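Local atomic coordinates of lantibiotic dehydratase (Microbispora corallina, PDB entry 5EHK), a protein that probably dehydrates serine and threonine residues of the precursor peptide of the lantibiotic NAI-107, using glutamyl-tRNA to activate their hydroxyl groups. Residues G148-G152 with F540-L544; K159-G163 with D373-R377; I386-A390 with V788-R793; G518-V522 with E768-L772. One frame throughout, in Å; residues are numbered along the deposited sequence.

Contact 1 (G148-G152 with F540-L544)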
loop_
_atom_site.group_PDB
_atom_site.type_symbol
_atom_site.label_atom_id
_atom_site.label_comp_id
_atom_site.label_asym_id
_atom_site.label_seq_id
_atom_site.Cartn_x
_atom_site.Cartn_y
_atom_site.Cartn_z
ATOM N N GLY A 148 16.305 5.712 40.877
ATOM C CA GLY A 148 15.492 6.866 41.173
ATOM C C GLY A 148 16.033 8.148 40.595
ATOM O O GLY A 148 16.939 8.107 39.764
ATOM N N VAL A 149 15.502 9.281 41.061
ATOM C CA VAL A 149 15.752 10.572 40.414
ATOM C C VAL A 149 16.384 11.604 41.354
ATOM O O VAL A 149 16.328 11.449 42.576
ATOM C CB VAL A 149 14.445 11.184 39.849
ATOM C CG1 VAL A 149 13.846 10.257 38.807
ATOM C CG2 VAL A 149 13.444 11.398 40.964
ATOM N N SER A 150 16.971 12.656 40.784
ATOM C CA SER A 150 17.505 13.767 41.578
ATOM C C SER A 150 17.642 15.051 40.754
ATOM O O SER A 150 17.744 15.017 39.514
ATOM C CB SER A 150 18.871 13.414 42.172
ATOM O OG SER A 150 19.862 13.255 41.164
ATOM N N GLY A 151 17.639 16.186 41.455
ATOM C CA GLY A 151 17.889 17.485 40.841
ATOM C C GLY A 151 19.305 17.663 40.288
ATOM O O GLY A 151 20.254 16.992 40.708
ATOM N N GLY A 152 19.444 18.558 39.316
ATOM C CA GLY A 152 20.723 18.837 38.692
ATOM C C GLY A 152 20.643 20.203 38.052
ATOM O O GLY A 152 19.562 20.703 37.805
ATOM N N PHE A 540 7.514 12.865 38.853
ATOM C CA PHE A 540 8.474 12.911 39.951
ATOM C C PHE A 540 8.286 14.195 40.752
ATOM O O PHE A 540 9.147 14.580 41.562
ATOM C CB PHE A 540 9.905 12.795 39.413
ATOM C CG PHE A 540 10.181 11.482 38.727
ATOM C CD1 PHE A 540 10.081 10.287 39.428
ATOM C CD2 PHE A 540 10.500 11.439 37.376
ATOM C CE1 PHE A 540 10.320 9.083 38.792
ATOM C CE2 PHE A 540 10.750 10.239 36.742
ATOM C CZ PHE A 540 10.660 9.061 37.448
ATOM N N THR A 541 7.155 14.854 40.497
ATOM C CA THR A 541 6.782 16.095 41.173
ATOM C C THR A 541 6.650 15.876 42.684
ATOM O O THR A 541 6.074 14.883 43.129
ATOM C CB THR A 541 5.469 16.648 40.589
ATOM O OG1 THR A 541 5.651 16.918 39.190
ATOM C CG2 THR A 541 5.058 17.925 41.295
ATOM N N GLY A 542 7.181 16.814 43.463
ATOM C CA GLY A 542 7.236 16.683 44.912
ATOM C C GLY A 542 8.606 16.227 45.399
ATOM O O GLY A 542 9.131 16.737 46.388
ATOM N N LEU A 543 9.181 15.258 44.692
ATOM C CA LEU A 543 10.491 14.699 45.025
ATOM C C LEU A 543 11.641 15.690 44.860
ATOM O O LEU A 543 12.584 15.693 45.652
ATOM C CB LEU A 543 10.765 13.448 44.197
ATOM C CG LEU A 543 10.378 12.162 44.904
ATOM C CD1 LEU A 543 9.043 12.311 45.626
ATOM C CD2 LEU A 543 10.319 11.026 43.904
ATOM N N LEU A 544 11.571 16.540 43.846
ATOM C CA LEU A 544 12.674 17.459 43.608
ATOM C C LEU A 544 12.229 18.913 43.645
ATOM O O LEU A 544 12.224 19.583 42.610
ATOM C CB LEU A 544 13.354 17.140 42.283
ATOM C CG LEU A 544 13.693 15.667 42.101
ATOM C CD1 LEU A 544 14.326 15.437 40.722
ATOM C CD2 LEU A 544 14.609 15.183 43.247
#

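Contact 2 (K159-G163 with D373-R377)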
loop_
_atom_site.group_PDB
_atom_site.type_symbol
_atom_site.label_atom_id
_atom_site.label_comp_id
_atom_site.label_asym_id
_atom_site.label_seq_id
_atom_site.Cartn_x
_atom_site.Cartn_y
_atom_site.Cartn_z
ATOM N N LYS A 159 30.208 19.488 39.332
ATOM C CA LYS A 159 30.098 18.907 40.666
ATOM C C LYS A 159 29.418 17.535 40.574
ATOM O O LYS A 159 28.504 17.354 39.774
ATOM C CB LYS A 159 29.305 19.849 41.592
ATOM C CG LYS A 159 29.078 19.296 43.009
ATOM C CD LYS A 159 28.095 20.117 43.853
ATOM C CE LYS A 159 28.694 21.393 44.430
ATOM N NZ LYS A 159 27.873 21.868 45.588
ATOM N N TRP A 160 29.840 16.575 41.391
ATOM C CA TRP A 160 29.189 15.269 41.400
ATOM C C TRP A 160 29.168 14.615 42.779
ATOM O O TRP A 160 29.882 13.653 43.031
ATOM C CB TRP A 160 29.836 14.324 40.394
ATOM C CG TRP A 160 28.996 13.101 40.088
ATOM C CD1 TRP A 160 28.803 12.001 40.893
ATOM C CD2 TRP A 160 28.253 12.848 38.889
ATOM N NE1 TRP A 160 27.983 11.091 40.270
ATOM C CE2 TRP A 160 27.632 11.583 39.039
ATOM C CE3 TRP A 160 28.055 13.563 37.701
ATOM C CZ2 TRP A 160 26.819 11.021 38.040
ATOM C CZ3 TRP A 160 27.247 13.000 36.706
ATOM C CH2 TRP A 160 26.645 11.742 36.884
ATOM N N LEU A 161 28.342 15.146 43.669
ATOM C CA LEU A 161 28.303 14.685 45.048
ATOM C C LEU A 161 27.353 13.515 45.307
ATOM O O LEU A 161 26.201 13.711 45.678
ATOM C CB LEU A 161 27.960 15.857 45.973
ATOM C CG LEU A 161 28.533 15.759 47.386
ATOM C CD1 LEU A 161 30.057 15.771 47.337
ATOM C CD2 LEU A 161 27.987 16.901 48.242
ATOM N N ALA A 162 27.858 12.297 45.163
ATOM C CA ALA A 162 27.069 11.123 45.507
ATOM C C ALA A 162 26.973 10.985 47.016
ATOM O O ALA A 162 27.990 10.977 47.706
ATOM C CB ALA A 162 27.676 9.872 44.897
ATOM N N GLY A 163 25.748 10.866 47.518
ATOM C CA GLY A 163 25.493 10.670 48.935
ATOM C C GLY A 163 24.988 9.264 49.211
ATOM O O GLY A 163 25.283 8.331 48.460
ATOM N N ASP A 373 20.010 10.429 46.670
ATOM C CA ASP A 373 20.897 11.429 47.279
ATOM C C ASP A 373 22.133 11.601 46.409
ATOM O O ASP A 373 23.064 10.798 46.451
ATOM C CB ASP A 373 21.282 11.039 48.718
ATOM C CG ASP A 373 22.132 12.107 49.417
ATOM O OD1 ASP A 373 22.263 13.229 48.878
ATOM O OD2 ASP A 373 22.667 11.825 50.514
ATOM N N LEU A 374 22.124 12.664 45.619
ATOM C CA LEU A 374 23.141 12.889 44.606
ATOM C C LEU A 374 22.962 14.305 44.118
ATOM O O LEU A 374 21.862 14.729 43.755
ATOM C CB LEU A 374 22.985 11.905 43.442
ATOM C CG LEU A 374 23.851 11.941 42.169
ATOM C CD1 LEU A 374 25.306 11.511 42.403
ATOM C CD2 LEU A 374 23.212 11.059 41.090
ATOM N N GLU A 375 24.052 15.049 44.141
ATOM C CA GLU A 375 24.045 16.379 43.594
ATOM C C GLU A 375 24.861 16.362 42.319
ATOM O O GLU A 375 25.973 15.850 42.287
ATOM C CB GLU A 375 24.570 17.384 44.614
ATOM C CG GLU A 375 24.445 18.826 44.166
ATOM C CD GLU A 375 24.938 19.810 45.220
ATOM O OE1 GLU A 375 25.524 19.363 46.241
ATOM O OE2 GLU A 375 24.761 21.032 44.999
ATOM N N VAL A 376 24.264 16.857 41.247
ATOM C CA VAL A 376 24.952 16.908 39.978
ATOM C C VAL A 376 24.915 18.304 39.398
ATOM O O VAL A 376 23.858 18.935 39.322
ATOM C CB VAL A 376 24.370 15.916 38.969
ATOM C CG1 VAL A 376 24.989 16.151 37.601
ATOM C CG2 VAL A 376 24.633 14.488 39.419
ATOM N N ARG A 377 26.084 18.797 39.017
ATOM C CA ARG A 377 26.151 20.062 38.322
ATOM C C ARG A 377 27.027 19.915 37.108
ATOM O O ARG A 377 28.037 19.223 37.142
ATOM C CB ARG A 377 26.665 21.172 39.236
ATOM C CG ARG A 377 25.607 21.675 40.186
ATOM C CD ARG A 377 26.212 22.464 41.311
ATOM N NE ARG A 377 25.250 22.637 42.392
ATOM C CZ ARG A 377 24.531 23.736 42.570
ATOM N NH1 ARG A 377 24.678 24.765 41.743
ATOM N NH2 ARG A 377 23.674 23.806 43.579
#

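Contact 3 (I386-A390 with V788-R793)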
loop_
_atom_site.group_PDB
_atom_site.type_symbol
_atom_site.label_atom_id
_atom_site.label_comp_id
_atom_site.label_asym_id
_atom_site.label_seq_id
_atom_site.Cartn_x
_atom_site.Cartn_y
_atom_site.Cartn_z
ATOM N N ILE A 386 24.777 19.702 24.076
ATOM C CA ILE A 386 23.443 19.183 23.964
ATOM C C ILE A 386 22.558 20.065 23.103
ATOM O O ILE A 386 21.837 19.563 22.257
ATOM C CB ILE A 386 22.832 19.009 25.345
ATOM C CG1 ILE A 386 23.698 18.031 26.150
ATOM C CG2 ILE A 386 21.378 18.539 25.241
ATOM C CD1 ILE A 386 23.226 17.831 27.538
ATOM N N GLU A 387 22.645 21.374 23.252
ATOM C CA GLU A 387 21.848 22.237 22.390
ATOM C C GLU A 387 22.214 22.107 20.918
ATOM O O GLU A 387 21.341 22.219 20.054
ATOM C CB GLU A 387 21.963 23.690 22.814
ATOM C CG GLU A 387 21.402 23.926 24.190
ATOM C CD GLU A 387 21.593 25.346 24.661
ATOM O OE1 GLU A 387 22.244 26.125 23.938
ATOM O OE2 GLU A 387 21.122 25.669 25.769
ATOM N N ARG A 388 23.493 21.877 20.623
ATOM C CA ARG A 388 23.941 21.785 19.236
ATOM C C ARG A 388 23.530 20.417 18.659
ATOM O O ARG A 388 23.277 20.270 17.464
ATOM C CB ARG A 388 25.465 21.972 19.145
ATOM C CG ARG A 388 25.937 23.444 19.169
ATOM C CD ARG A 388 27.400 23.624 18.689
ATOM N NE ARG A 388 27.490 23.818 17.240
ATOM C CZ ARG A 388 28.473 24.469 16.614
ATOM N NH1 ARG A 388 29.484 24.991 17.300
ATOM N NH2 ARG A 388 28.445 24.594 15.290
ATOM N N ALA A 389 23.432 19.430 19.536
ATOM C CA ALA A 389 23.066 18.085 19.143
ATOM C C ALA A 389 21.594 18.037 18.750
ATOM O O ALA A 389 21.247 17.588 17.652
ATOM C CB ALA A 389 23.359 17.125 20.265
ATOM N N ALA A 390 20.743 18.483 19.676
ATOM C CA ALA A 390 19.329 18.685 19.417
ATOM C C ALA A 390 19.125 19.355 18.052
ATOM O O ALA A 390 18.315 18.882 17.246
ATOM C CB ALA A 390 18.701 19.514 20.523
ATOM N N VAL A 788 17.425 16.408 29.843
ATOM C CA VAL A 788 17.497 17.843 29.681
ATOM C C VAL A 788 16.467 18.367 28.703
ATOM O O VAL A 788 16.517 18.048 27.541
ATOM C CB VAL A 788 18.947 18.273 29.305
ATOM C CG1 VAL A 788 19.713 17.129 28.682
ATOM C CG2 VAL A 788 18.972 19.551 28.449
ATOM N N PRO A 789 15.499 19.149 29.199
ATOM C CA PRO A 789 14.494 19.814 28.355
ATOM C C PRO A 789 15.118 20.952 27.562
ATOM O O PRO A 789 16.116 21.498 27.990
ATOM C CB PRO A 789 13.494 20.377 29.371
ATOM C CG PRO A 789 13.717 19.539 30.618
ATOM C CD PRO A 789 15.179 19.239 30.633
ATOM N N LEU A 790 14.535 21.296 26.423
ATOM C CA LEU A 790 14.995 22.397 25.584
ATOM C C LEU A 790 13.766 23.055 24.962
ATOM O O LEU A 790 12.773 22.369 24.699
ATOM C CB LEU A 790 15.945 21.897 24.485
ATOM C CG LEU A 790 17.263 21.223 24.914
ATOM C CD1 LEU A 790 17.080 19.735 24.985
ATOM C CD2 LEU A 790 18.461 21.560 24.010
ATOM N N GLU A 791 13.805 24.374 24.768
ATOM C CA GLU A 791 12.691 25.096 24.151
ATOM C C GLU A 791 13.188 25.830 22.930
ATOM O O GLU A 791 14.383 26.107 22.822
ATOM C CB GLU A 791 12.077 26.120 25.107
ATOM C CG GLU A 791 11.640 25.566 26.449
ATOM C CD GLU A 791 11.037 26.637 27.363
ATOM O OE1 GLU A 791 11.069 27.838 26.993
ATOM O OE2 GLU A 791 10.485 26.264 28.428
ATOM N N ARG A 792 12.284 26.161 22.012
ATOM C CA ARG A 792 12.661 27.026 20.909
ATOM C C ARG A 792 13.235 28.322 21.492
ATOM O O ARG A 792 12.596 28.959 22.335
ATOM C CB ARG A 792 11.450 27.317 20.042
ATOM C CG ARG A 792 11.778 28.063 18.754
ATOM C CD ARG A 792 10.525 28.315 17.886
ATOM N NE ARG A 792 9.429 28.926 18.639
ATOM C CZ ARG A 792 8.286 28.315 18.922
ATOM N NH1 ARG A 792 8.075 27.081 18.492
ATOM N NH2 ARG A 792 7.348 28.943 19.621
ATOM N N ARG A 793 14.448 28.687 21.072
ATOM C CA ARG A 793 15.142 29.887 21.581
ATOM C C ARG A 793 14.353 31.162 21.248
ATOM O O ARG A 793 13.968 31.899 22.147
ATOM C CB ARG A 793 16.597 29.951 21.048
ATOM C CG ARG A 793 17.506 31.018 21.690
ATOM C CD ARG A 793 18.982 30.908 21.241
ATOM N NE ARG A 793 19.613 29.694 21.754
ATOM C CZ ARG A 793 20.202 29.594 22.944
ATOM N NH1 ARG A 793 20.256 30.644 23.749
ATOM N NH2 ARG A 793 20.721 28.440 23.345
#

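Contact 4 (G518-V522 with E768-L772)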
loop_
_atom_site.group_PDB
_atom_site.type_symbol
_atom_site.label_atom_id
_atom_site.label_comp_id
_atom_site.label_asym_id
_atom_site.label_seq_id
_atom_site.Cartn_x
_atom_site.Cartn_y
_atom_site.Cartn_z
ATOM N N GLY A 518 36.418 20.305 28.898
ATOM C CA GLY A 518 35.863 19.972 27.598
ATOM C C GLY A 518 36.235 18.610 27.055
ATOM O O GLY A 518 35.916 18.269 25.908
ATOM N N THR A 519 36.907 17.819 27.880
ATOM C CA THR A 519 37.188 16.439 27.509
ATOM C C THR A 519 36.084 15.557 28.085
ATOM O O THR A 519 36.141 15.087 29.229
ATOM C CB THR A 519 38.619 16.001 27.918
ATOM O OG1 THR A 519 39.552 16.553 26.974
ATOM C CG2 THR A 519 38.767 14.471 27.906
ATOM N N PHE A 520 35.042 15.403 27.271
ATOM C CA PHE A 520 33.866 14.626 27.636
ATOM C C PHE A 520 33.130 14.190 26.381
ATOM O O PHE A 520 33.391 14.676 25.272
ATOM C CB PHE A 520 32.914 15.427 28.526
ATOM C CG PHE A 520 32.233 16.552 27.815
ATOM C CD1 PHE A 520 30.981 16.377 27.254
ATOM C CD2 PHE A 520 32.847 17.781 27.689
ATOM C CE1 PHE A 520 30.368 17.401 26.586
ATOM C CE2 PHE A 520 32.227 18.813 27.028
ATOM C CZ PHE A 520 30.989 18.623 26.474
ATOM N N ARG A 521 32.205 13.262 26.569
ATOM C CA ARG A 521 31.326 12.843 25.503
ATOM C C ARG A 521 29.890 12.973 25.990
ATOM O O ARG A 521 29.604 12.669 27.146
ATOM C CB ARG A 521 31.636 11.395 25.107
ATOM C CG ARG A 521 32.242 11.241 23.713
ATOM C CD ARG A 521 33.486 12.066 23.576
ATOM N NE ARG A 521 34.320 11.663 22.448
ATOM C CZ ARG A 521 35.439 12.289 22.096
ATOM N NH1 ARG A 521 35.850 13.334 22.793
ATOM N NH2 ARG A 521 36.155 11.866 21.064
ATOM N N VAL A 522 28.994 13.455 25.135
ATOM C CA VAL A 522 27.553 13.317 25.412
ATOM C C VAL A 522 26.959 12.179 24.572
ATOM O O VAL A 522 27.052 12.190 23.337
ATOM C CB VAL A 522 26.764 14.583 25.081
ATOM C CG1 VAL A 522 25.278 14.369 25.415
ATOM C CG2 VAL A 522 27.318 15.753 25.836
ATOM N N GLU A 768 34.933 3.334 24.729
ATOM C CA GLU A 768 35.732 3.492 23.512
ATOM C C GLU A 768 36.902 4.449 23.686
ATOM O O GLU A 768 37.913 4.339 22.991
ATOM C CB GLU A 768 34.847 3.926 22.340
ATOM C CG GLU A 768 35.577 4.176 21.030
ATOM C CD GLU A 768 36.152 2.906 20.416
ATOM O OE1 GLU A 768 35.942 1.814 20.983
ATOM O OE2 GLU A 768 36.808 2.993 19.351
ATOM N N GLU A 769 36.759 5.377 24.628
ATOM C CA GLU A 769 37.806 6.345 24.920
ATOM C C GLU A 769 38.638 5.925 26.131
ATOM O O GLU A 769 39.492 6.677 26.600
ATOM C CB GLU A 769 37.213 7.738 25.164
ATOM C CG GLU A 769 36.404 8.314 24.013
ATOM C CD GLU A 769 37.218 8.499 22.731
ATOM O OE1 GLU A 769 38.443 8.758 22.813
ATOM O OE2 GLU A 769 36.616 8.424 21.635
ATOM N N GLY A 770 38.379 4.734 26.650
ATOM C CA GLY A 770 39.120 4.257 27.795
ATOM C C GLY A 770 38.571 4.695 29.142
ATOM O O GLY A 770 38.964 4.169 30.180
ATOM N N TRP A 771 37.669 5.667 29.137
ATOM C CA TRP A 771 37.260 6.351 30.367
ATOM C C TRP A 771 36.640 5.474 31.468
ATOM O O TRP A 771 36.322 5.965 32.547
ATOM C CB TRP A 771 36.336 7.520 30.026
ATOM C CG TRP A 771 36.984 8.519 29.114
ATOM C CD1 TRP A 771 38.313 8.605 28.803
ATOM C CD2 TRP A 771 36.335 9.553 28.368
ATOM N NE1 TRP A 771 38.528 9.635 27.922
ATOM C CE2 TRP A 771 37.329 10.234 27.643
ATOM C CE3 TRP A 771 35.009 9.967 28.241
ATOM C CZ2 TRP A 771 37.040 11.304 26.816
ATOM C CZ3 TRP A 771 34.729 11.035 27.427
ATOM C CH2 TRP A 771 35.735 11.692 26.723
ATOM N N LEU A 772 36.466 4.185 31.211
ATOM C CA LEU A 772 35.874 3.311 32.212
ATOM C C LEU A 772 36.878 2.922 33.306
ATOM O O LEU A 772 37.283 1.759 33.423
ATOM C CB LEU A 772 35.233 2.081 31.569
ATOM C CG LEU A 772 33.873 2.283 30.883
ATOM C CD1 LEU A 772 33.299 0.938 30.435
ATOM C CD2 LEU A 772 32.874 3.038 31.759
#

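Contact 1 (G148-G152 with F540-L544)
F540 receives V149 on the face of its ring. The methyl CG1 of V149 stands over the middle of the six-membered ring, 3.5 Å from its centroid and only 4° off the normal. This is a CH-pi contact. The ring carbons lie at nearly equal distances from CG1, with V149 CG1 to F540 CZ at 3.7 Å. The second methyl, CG2, sits nearer the root of the ring, by CG and CD1. M13 of strand 6-17 and P142 also pack on both V149 and F540. After F540 the chain turns back on itself, and L543 N bonds to F540 O. T541 and G542 form the far side of this turn, where G542 N hydrogen-bonds to D548 OD2. The turn ends the loop that leads into helix 545-556, and it sits against strand 147-155 of the N-terminal lantibiotic dehydratase region. L543 adds a looser touch, with its CD2 4.3 Å from V149 CG2. L544 holds the N-cap position of the helix. With CG anti to the carbonyl carbon (chi1 -49°), L544 directs its forked end at the strand backbone. Both methyls meet the peptide between S150 and G151, and L544 CD1 is also 4.1 Å from V149 CG2.

Contact 2 (K159-G163 with D373-R377)
W160 and V376 lie side by side and point the same way from a pair of antiparallel strands. V376 CG2 sits over one face of the indole, 3.9 Å from the centroid of the six-membered ring and offset toward the rim. L374 crosses the indole obliquely, and its CD1 comes within 3.4 Å of W160 NE1. L374 CD1 is also 3.8 Å from A162 CB. W160 has its ring anti to the backbone N (chi1 -165°), which lays it along this face beside V376.

K159, L161, E375 and R377 occupy the other face. K159 and R377 run alongside each other, with their CB atoms 3.8 Å apart. E375 crosses K159 obliquely. The lysine bends at chi3 (-78°), and K159 NZ forms a salt bridge with E375 OE2 at 3.3 Å, weak as a hydrogen bond. R377 NE reaches the same oxygen, E375 OE2, at 3.1 Å, and OE2 lies near the guanidinium plane.

The strands are joined by hydrogen-bonded pairs K159-R377 and L161-E375. G163 N adds a bond to D373 O, while the D373 carboxylate turns to G165 N. One carboxylate oxygen thus bridges two cationic groups, with K159 NZ and R377 NE 4.2 Å apart. Its charge probably offsets their mutual repulsion.

Contact 3 (I386-A390 with V788-R793)
The axes of helix segment 386-390 and strand segment 788-792 approach to 10.1 Å and cross at -62°. I386, E387 and A390 make the helix side of the contact. The strand offers V788 and L790, and R793 follows just beyond its end. I386 and V788 meet through their methyls, with I386 CD1 3.8 Å from V788 CG1. I386 CG2 also lies beside both methyls of V788. L790 sends CD2 against the helix. L790 CD2 touches E387 CG at 3.8 Å and A390 CB at 4.1 Å, so one methyl spans a turn of the helix. A8 of strand 6-17 packs on V788 and L790, while V505 and L503 of strand 500-508 pack on I386 and A390. The helix therefore lies on strand 785-792 where 6-17 and 500-508 flank it as antiparallel neighbours.

Beyond L790 the contact turns polar. E387 extends past CG, and its OE1 forms a salt bridge of 2.8 Å with R793 NH2. The oxygen approaches the guanidinium at its edge, near the plane. The carboxylate and guanidinium planes are turned 61° apart. R793 has a bend at chi3 (-68°), which brings its end back toward the helix. E387 OE2 accepts a bond from A8 N, and R793 gives bonds to S4 O and F6 O. Buried E387 is thus held at both oxygens, and its negative charge is probably stabilised by the arginine and the N-terminal strand.

Contact 4 (G518-V522 with E768-L772)
The loop between strands 760-763 and 785-792 lies against the start of strand 521-524, and W771 is the main side chain it brings. The far end of the indole's six-membered ring points at the backbone from F520 to R521. W771 CH2 is 3.6 Å from F520 CA. R521 N lies at the ring edge, near its plane, 3.5 Å from W771 CZ3. T519 CG2 touches the same ring at W771 CZ2, at 3.8 Å. Before the strand comes G518, which closes helix 512-516 in a Schellman motif, so the indole sits where a helix end passes into a strand. The opposite side of this backbone is also covered, as the F520 side chain packs on helix 380-395 at V381, V382 and E385. V508 and P510 pack on W771 as well. R521 stands across the indole, its guanidinium plane turned 81° from the ring. A bend at chi2 (56°) carries R521 CD past the rim, 3.9 Å from W771 CH2. E769 approaches over a face of the guanidinium. E769 OE2 is 3.5 Å from R521 NH2 but well out of plane, so the attraction is one of charge and no N-H points at the oxygen. E769 CB in turn sits over one face of the W771 indole, toward its rim.

Contacts 1 and 3 are buried, while contacts 2 and 4 lie at the surface. The buried pair packs a loop or a helix on strands, and both involve strand 6-17 around them. The side chains that meet in contact 1 are apolar, whereas contact 3 adds a buried salt bridge. Of the four, contact 2 alone pairs strands, and its ion network is only partly exposed. In contact 4 the charges meet without a hydrogen bond. Contacts 1 and 2 touch where S150 packs on L374, since strands 147-155 and 366-379 are neighbours. Strand 366-379 of contact 2 runs on into helix 380-395 of contact 3. That helix reaches contact 4, where I386 packs on V522.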